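Local coordinates for germination protein YpeB (PDB 5BOI) that is involved in the germination of Bacillus spores, this chain being its C-terminal, PepSY-containing part, which probably has an inhibitory role, at residues Lys182-Arg187 with Leu205-Asn210; Glu198-Glu203 with Ile217-Gly222. All blocks are in the same frame, centred on the assembly; numbering follows the deposited sequence.

Overall arrangement
The chain runs from its N terminus through the strands and helices of the YpeB PepSY1-2 region before entering the last PepSY-family unit, where both contacts lie. After helix 170-175 it enters strand 182-192, turns into strand 198-208, turns again into strand 211-218 and ends with strand 224-230. Contact 1 closes the first hairpin at the ends far from its turn; contact 2 does the same for the next. Their segments alternate along the chain, so the two closed loops cross instead of nesting. Strand 198-208 serves both, with Glu198-Glu203 in contact 2 and Leu205-Ile208 in contact 1; the contact centres lie about 17 Å apart. A probable hydrogen bond from Glu203 N to Arg187 O joins them.

Contact 1: Lys182-Arg187 with Leu205-Asn210. With SO4 (sulfate ion), chain C.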
ATOM      1  N   LYS A 182     -18.177 -19.630   0.618  1.00 45.29           N
ATOM      2  CA  LYS A 182     -19.326 -18.783   0.323  1.00 50.64           C
ATOM      3  C   LYS A 182     -18.859 -17.464  -0.287  1.00 48.03           C
ATOM      4  O   LYS A 182     -18.456 -16.548   0.430  1.00 47.41           O
ATOM      5  CB  LYS A 182     -20.156 -18.526   1.585  1.00 62.18           C
ATOM      6  CG  LYS A 182     -20.539 -19.789   2.346  1.00 74.36           C
ATOM      7  CD  LYS A 182     -21.175 -20.817   1.421  1.00 87.61           C
ATOM      8  CE  LYS A 182     -21.456 -22.124   2.146  1.00 94.76           C
ATOM      9  NZ  LYS A 182     -22.531 -21.966   3.162  1.00 96.96           N
ATOM     10  N   VAL A 183     -18.919 -17.367  -1.613  1.00 46.06           N
ATOM     11  CA  VAL A 183     -18.352 -16.215  -2.310  1.00 38.43           C
ATOM     12  C   VAL A 183     -19.143 -14.953  -2.041  1.00 38.58           C
ATOM     13  O   VAL A 183     -20.375 -14.966  -2.053  1.00 46.90           O
ATOM     14  CB  VAL A 183     -18.292 -16.449  -3.832  1.00 43.91           C
ATOM     15  CG1 VAL A 183     -17.651 -15.266  -4.530  1.00 42.94           C
ATOM     16  CG2 VAL A 183     -17.525 -17.723  -4.129  1.00 40.07           C
ATOM     17  N   MET A 184     -18.437 -13.853  -1.805  1.00 33.44           N
ATOM     18  CA  MET A 184     -19.094 -12.562  -1.644  1.00 35.69           C
ATOM     19  C   MET A 184     -18.681 -11.593  -2.751  1.00 34.91           C
ATOM     20  O   MET A 184     -19.409 -10.662  -3.082  1.00 42.25           O
ATOM     21  CB  MET A 184     -18.771 -11.980  -0.268  1.00 41.82           C
ATOM     22  CG  MET A 184     -19.299 -12.843   0.872  1.00 50.19           C
ATOM     23  SD  MET A 184     -18.424 -12.598   2.433  1.00 91.91           S
ATOM     24  CE  MET A 184     -17.732 -10.958   2.221  1.00 57.59           C
ATOM     25  N   GLU A 185     -17.523 -11.837  -3.352  1.00 32.46           N
ATOM     26  CA  GLU A 185     -16.989 -10.926  -4.358  1.00 38.84           C
ATOM     27  C   GLU A 185     -16.005 -11.628  -5.295  1.00 33.70           C
ATOM     28  O   GLU A 185     -15.266 -12.518  -4.869  1.00 30.47           O
ATOM     29  CB  GLU A 185     -16.309  -9.744  -3.673  1.00 39.12           C
ATOM     30  CG  GLU A 185     -15.763  -8.722  -4.640  1.00 48.82           C
ATOM     31  CD  GLU A 185     -15.685  -7.331  -4.039  1.00 63.61           C
ATOM     32  OE1 GLU A 185     -16.489  -7.030  -3.131  1.00 70.26           O
ATOM     33  OE2 GLU A 185     -14.828  -6.540  -4.488  1.00 66.47           O
ATOM     34  N   GLU A 186     -15.992 -11.221  -6.559  1.00 25.27           N
ATOM     35  CA  GLU A 186     -15.010 -11.737  -7.522  1.00 32.01           C
ATOM     36  C   GLU A 186     -14.494 -10.626  -8.433  1.00 40.91           C
ATOM     37  O   GLU A 186     -15.288  -9.845  -8.956  1.00 30.42           O
ATOM     38  CB  GLU A 186     -15.634 -12.853  -8.378  1.00 30.92           C
ATOM     39  CG  GLU A 186     -14.740 -13.380  -9.516  1.00 37.50           C
ATOM     40  CD  GLU A 186     -14.749 -12.483 -10.753  1.00 54.85           C
ATOM     41  OE1 GLU A 186     -15.833 -11.989 -11.118  1.00 60.92           O
ATOM     42  OE2 GLU A 186     -13.675 -12.261 -11.352  1.00 54.62           O
ATOM     43  N   ARG A 187     -13.182 -10.595  -8.657  1.00 27.35           N
ATOM     44  CA  ARG A 187     -12.537  -9.641  -9.566  1.00 27.50           C
ATOM     45  C   ARG A 187     -11.375 -10.313 -10.295  1.00 37.60           C
ATOM     46  O   ARG A 187     -10.925 -11.370  -9.872  1.00 36.15           O
ATOM     47  CB  ARG A 187     -12.002  -8.435  -8.795  1.00 25.89           C
ATOM     48  CG  ARG A 187     -13.063  -7.583  -8.095  1.00 25.60           C
ATOM     49  CD  ARG A 187     -13.979  -6.857  -9.093  1.00 33.01           C
ATOM     50  NE  ARG A 187     -14.812  -5.871  -8.397  1.00 28.66           N
ATOM     51  CZ  ARG A 187     -15.919  -6.158  -7.722  1.00 35.00           C
ATOM     52  NH1 ARG A 187     -16.369  -7.403  -7.660  1.00 25.82           N
ATOM     53  NH2 ARG A 187     -16.594  -5.182  -7.115  1.00 32.60           N
ATOM     54  N   LEU A 205     -13.314 -13.302  -2.900  1.00 24.14           N
ATOM     55  CA  LEU A 205     -13.388 -12.972  -1.484  1.00 30.19           C
ATOM     56  C   LEU A 205     -14.611 -13.684  -0.925  1.00 35.84           C
ATOM     57  O   LEU A 205     -15.721 -13.526  -1.446  1.00 35.06           O
ATOM     58  CB  LEU A 205     -13.484 -11.458  -1.307  1.00 30.98           C
ATOM     59  CG  LEU A 205     -13.401 -10.753   0.045  1.00 43.31           C
ATOM     60  CD1 LEU A 205     -12.238 -11.256   0.849  1.00 44.62           C
ATOM     61  CD2 LEU A 205     -13.248  -9.262  -0.220  1.00 47.76           C
ATOM     62  N   GLY A 206     -14.422 -14.487   0.116  1.00 33.20           N
ATOM     63  CA  GLY A 206     -15.528 -15.256   0.653  1.00 33.21           C
ATOM     64  C   GLY A 206     -15.277 -15.721   2.074  1.00 43.96           C
ATOM     65  O   GLY A 206     -14.266 -15.373   2.688  1.00 38.81           O
ATOM     66  N   THR A 207     -16.210 -16.496   2.609  1.00 39.52           N
ATOM     67  CA  THR A 207     -16.054 -17.001   3.967  1.00 38.52           C
ATOM     68  C   THR A 207     -16.044 -18.513   3.961  1.00 52.14           C
ATOM     69  O   THR A 207     -16.846 -19.149   3.274  1.00 48.45           O
ATOM     70  CB  THR A 207     -17.165 -16.499   4.893  1.00 48.38           C
ATOM     71  OG1 THR A 207     -18.419 -17.044   4.469  1.00 53.52           O
ATOM     72  CG2 THR A 207     -17.240 -14.978   4.860  1.00 47.94           C
ATOM     73  N   ILE A 208     -15.107 -19.082   4.705  1.00 54.40           N
ATOM     74  CA  ILE A 208     -15.090 -20.513   4.949  1.00 48.38           C
ATOM     75  C   ILE A 208     -15.315 -20.704   6.441  1.00 59.66           C
ATOM     76  O   ILE A 208     -14.420 -20.430   7.235  1.00 52.12           O
ATOM     77  CB  ILE A 208     -13.760 -21.172   4.536  1.00 52.80           C
ATOM     78  CG1 ILE A 208     -13.309 -20.708   3.152  1.00 56.15           C
ATOM     79  CG2 ILE A 208     -13.896 -22.679   4.557  1.00 59.69           C
ATOM     80  CD1 ILE A 208     -11.926 -21.200   2.774  1.00 52.20           C
ATOM     81  N   LYS A 209     -16.518 -21.135   6.811  1.00 64.95           N
ATOM     82  CA  LYS A 209     -16.883 -21.333   8.211  1.00 70.98           C
ATOM     83  C   LYS A 209     -16.525 -20.124   9.079  1.00 82.51           C
ATOM     84  O   LYS A 209     -15.700 -20.232   9.988  1.00 85.83           O
ATOM     85  CB  LYS A 209     -16.224 -22.593   8.751  1.00 68.62           C
ATOM     86  N   ASN A 210     -17.127 -18.979   8.752  1.00 86.93           N
ATOM     87  CA  ASN A 210     -17.027 -17.722   9.514  1.00 89.85           C
ATOM     88  C   ASN A 210     -15.704 -16.960   9.366  1.00 81.58           C
ATOM     89  O   ASN A 210     -15.653 -15.762   9.644  1.00 90.60           O
ATOM     90  CB  ASN A 210     -17.303 -17.979  10.998  1.00 98.62           C
ATOM     91  CG  ASN A 210     -18.784 -18.100  11.294  1.00103.10           C
ATOM     92  OD1 ASN A 210     -19.585 -18.371  10.399  1.00106.42           O
ATOM     93  ND2 ASN A 210     -19.157 -17.904  12.557  1.00101.59           N
TER
HETATM   94  S   SO4 C 502     -14.972  -1.676  -8.589  0.51 42.79           S
HETATM   95  O1  SO4 C 502     -13.602  -1.198  -8.783  0.51 37.58           O
HETATM   96  O2  SO4 C 502     -15.015  -2.612  -7.471  0.51 42.19           O
HETATM   97  O3  SO4 C 502     -15.453  -2.342  -9.801  0.51 43.57           O
HETATM   98  O4  SO4 C 502     -15.829  -0.529  -8.278  0.51 43.41           O
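Met184 and Glu185 both face Leu205 across the antiparallel hairpin of strands 182-192 and 198-208, forming a classic beta bulge. Leu205 O takes two N-H groups in the plane of its carbonyl, Met184 N at 2.8 Å and Glu185 N at a more bent 3.1 Å. Beyond the bulge, Leu205 N returns a bond to Glu185 O. On the N-terminal side of the bulge in strand 182-192, Lys182 and Thr207 exchange both backbone bonds, and Val183 pairs with Gly206 between them. Gly206 CA lies 3.2 Å from Lys182 O.

The Met184 side chain leaves the bulge with CB 3.6 Å from Leu205 O. CG stands anti to the carbonyl carbon (chi1 -63°), and chi2 at 157° extends the chain to SD. Met184 SD meets Thr207 CG2 at 3.6 Å, the two side chains crossing at about a right angle. The chain then bends at chi3 (23°), which places the terminal CE. Thr207 OG1, turned between its own backbone N and carbonyl carbon, approaches Lys182 CB.

Lys182, Glu185, Leu205 and Thr207 share one face of the sheet, where Thr212 of strand 211-218 also touches Leu205 and Thr207. Glu185 CB packs on Leu205 CB. Val183 points to the other face, against Lys174 of helix 170-175 and Leu177.

Farther along, the Arg187 guanidinium has Glu185 OE2 3.3 Å above its centre, an attraction of charges with no N-H pointing at the oxygen. Arg187 NH1 donates within the guanidinium plane to Glu186 O. At the guanidinium edge a sulfate ion, probably from the crystallisation liquor, is held through its O2, by Arg187 NH2 at 3.0 Å and weakly by Arg187 NE.

Contact 2: Glu198-Glu203 with Ile217-Gly222; sequences EVLCYE and INADTG
Val199 lays CG1 against Asn218 ND2 at 3.2 Å, the two side chains crossing at about a right angle, where strand 198-208 meets the end of strand 211-218 in an antiparallel hairpin. Next, Leu200 O accepts Ala219 N at 2.9 Å and a water that also donates to Asn218 OD1; Leu200 CG packs on Ala219 CB. Cys201 brings CB to 3.3 Å from Ile217 O and pairs with Asn218 without hydrogen bonds. Tyr202 then exchanges both backbone bonds with Ile217, the one from Ile217 N to Tyr202 O nearly straight (177°). CD2 and CE2 of the Tyr202 ring lie against Ala219 CB, and its OH bonds to Ile168 O.

Asn218 shapes the loop that follows: chi1 (-172°) sets CG anti to the backbone N and chi2 then turns OD1, which accepts Asp220 N at 2.8 Å and Thr221 N at 3.0 Å, an Asx turn and Asx motif. ND2 bonds to Glu225 OE2. An alanine here would probably leave Asp220 N and Thr221 N without their acceptor and Glu225 without its amide donor, leaving the turn held by fewer bonds.

Strand 198-208 runs between strands 182-192 and 211-218, with strand 224-230 beyond the latter and Lys170 and Ala173 of helix 170-175 against Tyr202.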
ATOM      1  N   GLU A 198       4.511 -12.925 -12.795  1.00 36.07           N
ATOM      2  CA  GLU A 198       3.145 -12.390 -12.822  1.00 33.95           C
ATOM      3  C   GLU A 198       2.167 -13.297 -13.573  1.00 29.95           C
ATOM      4  O   GLU A 198       2.416 -13.733 -14.697  1.00 36.26           O
ATOM      5  CB  GLU A 198       3.144 -10.979 -13.412  1.00 41.08           C
ATOM      6  CG  GLU A 198       3.869  -9.990 -12.489  1.00 52.50           C
ATOM      7  CD  GLU A 198       3.652  -8.532 -12.839  1.00 56.30           C
ATOM      8  OE1 GLU A 198       3.020  -8.237 -13.875  1.00 56.00           O
ATOM      9  OE2 GLU A 198       4.136  -7.675 -12.067  1.00 54.83           O
ATOM     10  N   VAL A 199       1.057 -13.588 -12.911  1.00 30.38           N
ATOM     11  CA  VAL A 199       0.026 -14.482 -13.410  1.00 28.73           C
ATOM     12  C   VAL A 199      -1.352 -13.838 -13.278  1.00 30.69           C
ATOM     13  O   VAL A 199      -1.639 -13.220 -12.256  1.00 28.70           O
ATOM     14  CB  VAL A 199       0.058 -15.820 -12.635  1.00 34.08           C
ATOM     15  CG1 VAL A 199      -1.214 -16.605 -12.858  1.00 42.49           C
ATOM     16  CG2 VAL A 199       1.274 -16.652 -13.084  1.00 47.04           C
ATOM     17  N   LEU A 200      -2.187 -13.955 -14.309  1.00 26.62           N
ATOM     18  CA  LEU A 200      -3.557 -13.438 -14.227  1.00 26.80           C
ATOM     19  C   LEU A 200      -4.459 -14.446 -13.522  1.00 28.25           C
ATOM     20  O   LEU A 200      -4.463 -15.626 -13.881  1.00 30.96           O
ATOM     21  CB  LEU A 200      -4.116 -13.131 -15.624  1.00 28.28           C
ATOM     22  CG  LEU A 200      -5.506 -12.489 -15.696  1.00 28.37           C
ATOM     23  CD1 LEU A 200      -5.517 -11.062 -15.135  1.00 28.01           C
ATOM     24  CD2 LEU A 200      -6.044 -12.496 -17.143  1.00 32.13           C
ATOM     25  N   CYS A 201      -5.229 -13.973 -12.541  1.00 23.11           N
ATOM     26  CA  CYS A 201      -6.119 -14.825 -11.738  1.00 26.04           C
ATOM     27  C   CYS A 201      -7.510 -14.245 -11.558  1.00 25.87           C
ATOM     28  O   CYS A 201      -7.692 -13.033 -11.580  1.00 28.99           O
ATOM     29  CB  CYS A 201      -5.552 -15.049 -10.329  1.00 28.65           C
ATOM     30  SG  CYS A 201      -3.929 -15.800 -10.228  1.00 32.75           S
ATOM     31  N   TYR A 202      -8.497 -15.102 -11.322  1.00 23.35           N
ATOM     32  CA  TYR A 202      -9.753 -14.620 -10.739  1.00 22.99           C
ATOM     33  C   TYR A 202      -9.557 -14.622  -9.233  1.00 28.13           C
ATOM     34  O   TYR A 202      -9.146 -15.645  -8.672  1.00 26.75           O
ATOM     35  CB  TYR A 202     -10.921 -15.528 -11.096  1.00 25.24           C
ATOM     36  CG  TYR A 202     -11.282 -15.473 -12.559  1.00 27.09           C
ATOM     37  CD1 TYR A 202     -12.082 -14.459 -13.033  1.00 24.69           C
ATOM     38  CD2 TYR A 202     -10.812 -16.436 -13.454  1.00 29.79           C
ATOM     39  CE1 TYR A 202     -12.411 -14.377 -14.388  1.00 25.34           C
ATOM     40  CE2 TYR A 202     -11.148 -16.394 -14.811  1.00 26.27           C
ATOM     41  CZ  TYR A 202     -11.949 -15.344 -15.274  1.00 29.97           C
ATOM     42  OH  TYR A 202     -12.294 -15.255 -16.618  1.00 30.90           O
ATOM     43  N   GLU A 203      -9.841 -13.494  -8.596  1.00 21.67           N
ATOM     44  CA  GLU A 203      -9.728 -13.363  -7.151  1.00 21.70           C
ATOM     45  C   GLU A 203     -11.118 -13.471  -6.540  1.00 26.33           C
ATOM     46  O   GLU A 203     -12.034 -12.776  -6.964  1.00 27.47           O
ATOM     47  CB  GLU A 203      -9.090 -12.021  -6.782  1.00 26.74           C
ATOM     48  CG  GLU A 203      -9.107 -11.726  -5.294  1.00 43.67           C
ATOM     49  CD  GLU A 203      -9.204 -10.243  -5.018  1.00 49.08           C
ATOM     50  OE1 GLU A 203      -8.474  -9.473  -5.682  1.00 35.25           O
ATOM     51  OE2 GLU A 203     -10.006  -9.850  -4.143  1.00 62.29           O
ATOM     52  N   ILE A 217      -7.572 -17.967  -8.230  1.00 21.54           N
ATOM     53  CA  ILE A 217      -7.655 -19.098  -9.173  1.00 22.13           C
ATOM     54  C   ILE A 217      -7.030 -18.682 -10.513  1.00 23.34           C
ATOM     55  O   ILE A 217      -7.428 -17.674 -11.102  1.00 24.64           O
ATOM     56  CB  ILE A 217      -9.117 -19.544  -9.398  1.00 25.88           C
ATOM     57  CG1 ILE A 217      -9.759 -20.056  -8.107  1.00 23.17           C
ATOM     58  CG2 ILE A 217      -9.239 -20.614 -10.512  1.00 27.52           C
ATOM     59  CD1 ILE A 217      -9.027 -21.190  -7.442  1.00 27.86           C
ATOM     60  N   ASN A 218      -6.032 -19.436 -10.974  1.00 21.74           N
ATOM     61  CA  ASN A 218      -5.345 -19.125 -12.229  1.00 25.70           C
ATOM     62  C   ASN A 218      -6.354 -18.997 -13.389  1.00 26.44           C
ATOM     63  O   ASN A 218      -7.191 -19.880 -13.578  1.00 26.11           O
ATOM     64  CB  ASN A 218      -4.296 -20.215 -12.546  1.00 24.76           C
ATOM     65  CG  ASN A 218      -3.417 -19.846 -13.743  1.00 32.51           C
ATOM     66  OD1 ASN A 218      -3.888 -19.763 -14.880  1.00 29.71           O
ATOM     67  ND2 ASN A 218      -2.136 -19.618 -13.483  1.00 29.88           N
ATOM     68  N   ALA A 219      -6.300 -17.895 -14.143  1.00 22.72           N
ATOM     69  CA  ALA A 219      -7.321 -17.609 -15.180  1.00 20.33           C
ATOM     70  C   ALA A 219      -7.105 -18.400 -16.470  1.00 25.75           C
ATOM     71  O   ALA A 219      -7.918 -18.290 -17.396  1.00 29.97           O
ATOM     72  CB  ALA A 219      -7.352 -16.121 -15.500  1.00 22.65           C
ATOM     73  N   ASP A 220      -6.008 -19.162 -16.539  1.00 24.73           N
ATOM     74  CA  ASP A 220      -5.744 -20.037 -17.701  1.00 26.36           C
ATOM     75  C   ASP A 220      -5.984 -21.501 -17.374  1.00 27.15           C
ATOM     76  O   ASP A 220      -6.525 -22.235 -18.194  1.00 28.06           O
ATOM     77  CB  ASP A 220      -4.306 -19.849 -18.210  1.00 29.59           C
ATOM     78  CG  ASP A 220      -4.090 -18.480 -18.875  1.00 42.66           C
ATOM     79  OD1 ASP A 220      -5.087 -17.766 -19.122  1.00 36.45           O
ATOM     80  OD2 ASP A 220      -2.923 -18.119 -19.146  1.00 51.60           O
ATOM     81  N   THR A 221      -5.559 -21.936 -16.182  1.00 25.69           N
ATOM     82  CA  THR A 221      -5.642 -23.354 -15.818  1.00 27.49           C
ATOM     83  C   THR A 221      -6.794 -23.704 -14.874  1.00 26.64           C
ATOM     84  O   THR A 221      -7.162 -24.874 -14.730  1.00 27.05           O
ATOM     85  CB  THR A 221      -4.338 -23.836 -15.106  1.00 31.96           C
ATOM     86  OG1 THR A 221      -4.155 -23.096 -13.888  1.00 29.10           O
ATOM     87  CG2 THR A 221      -3.113 -23.673 -15.986  1.00 31.28           C
ATOM     88  N   GLY A 222      -7.276 -22.710 -14.132  1.00 26.21           N
ATOM     89  CA  GLY A 222      -8.206 -22.991 -13.055  1.00 27.83           C
ATOM     90  C   GLY A 222      -7.597 -23.550 -11.768  1.00 30.47           C
ATOM     91  O   GLY A 222      -8.340 -23.909 -10.860  1.00 29.64           O
TER
HETATM   92  O   HOH W   1      -3.139 -17.059 -16.081  1.00 38.01           O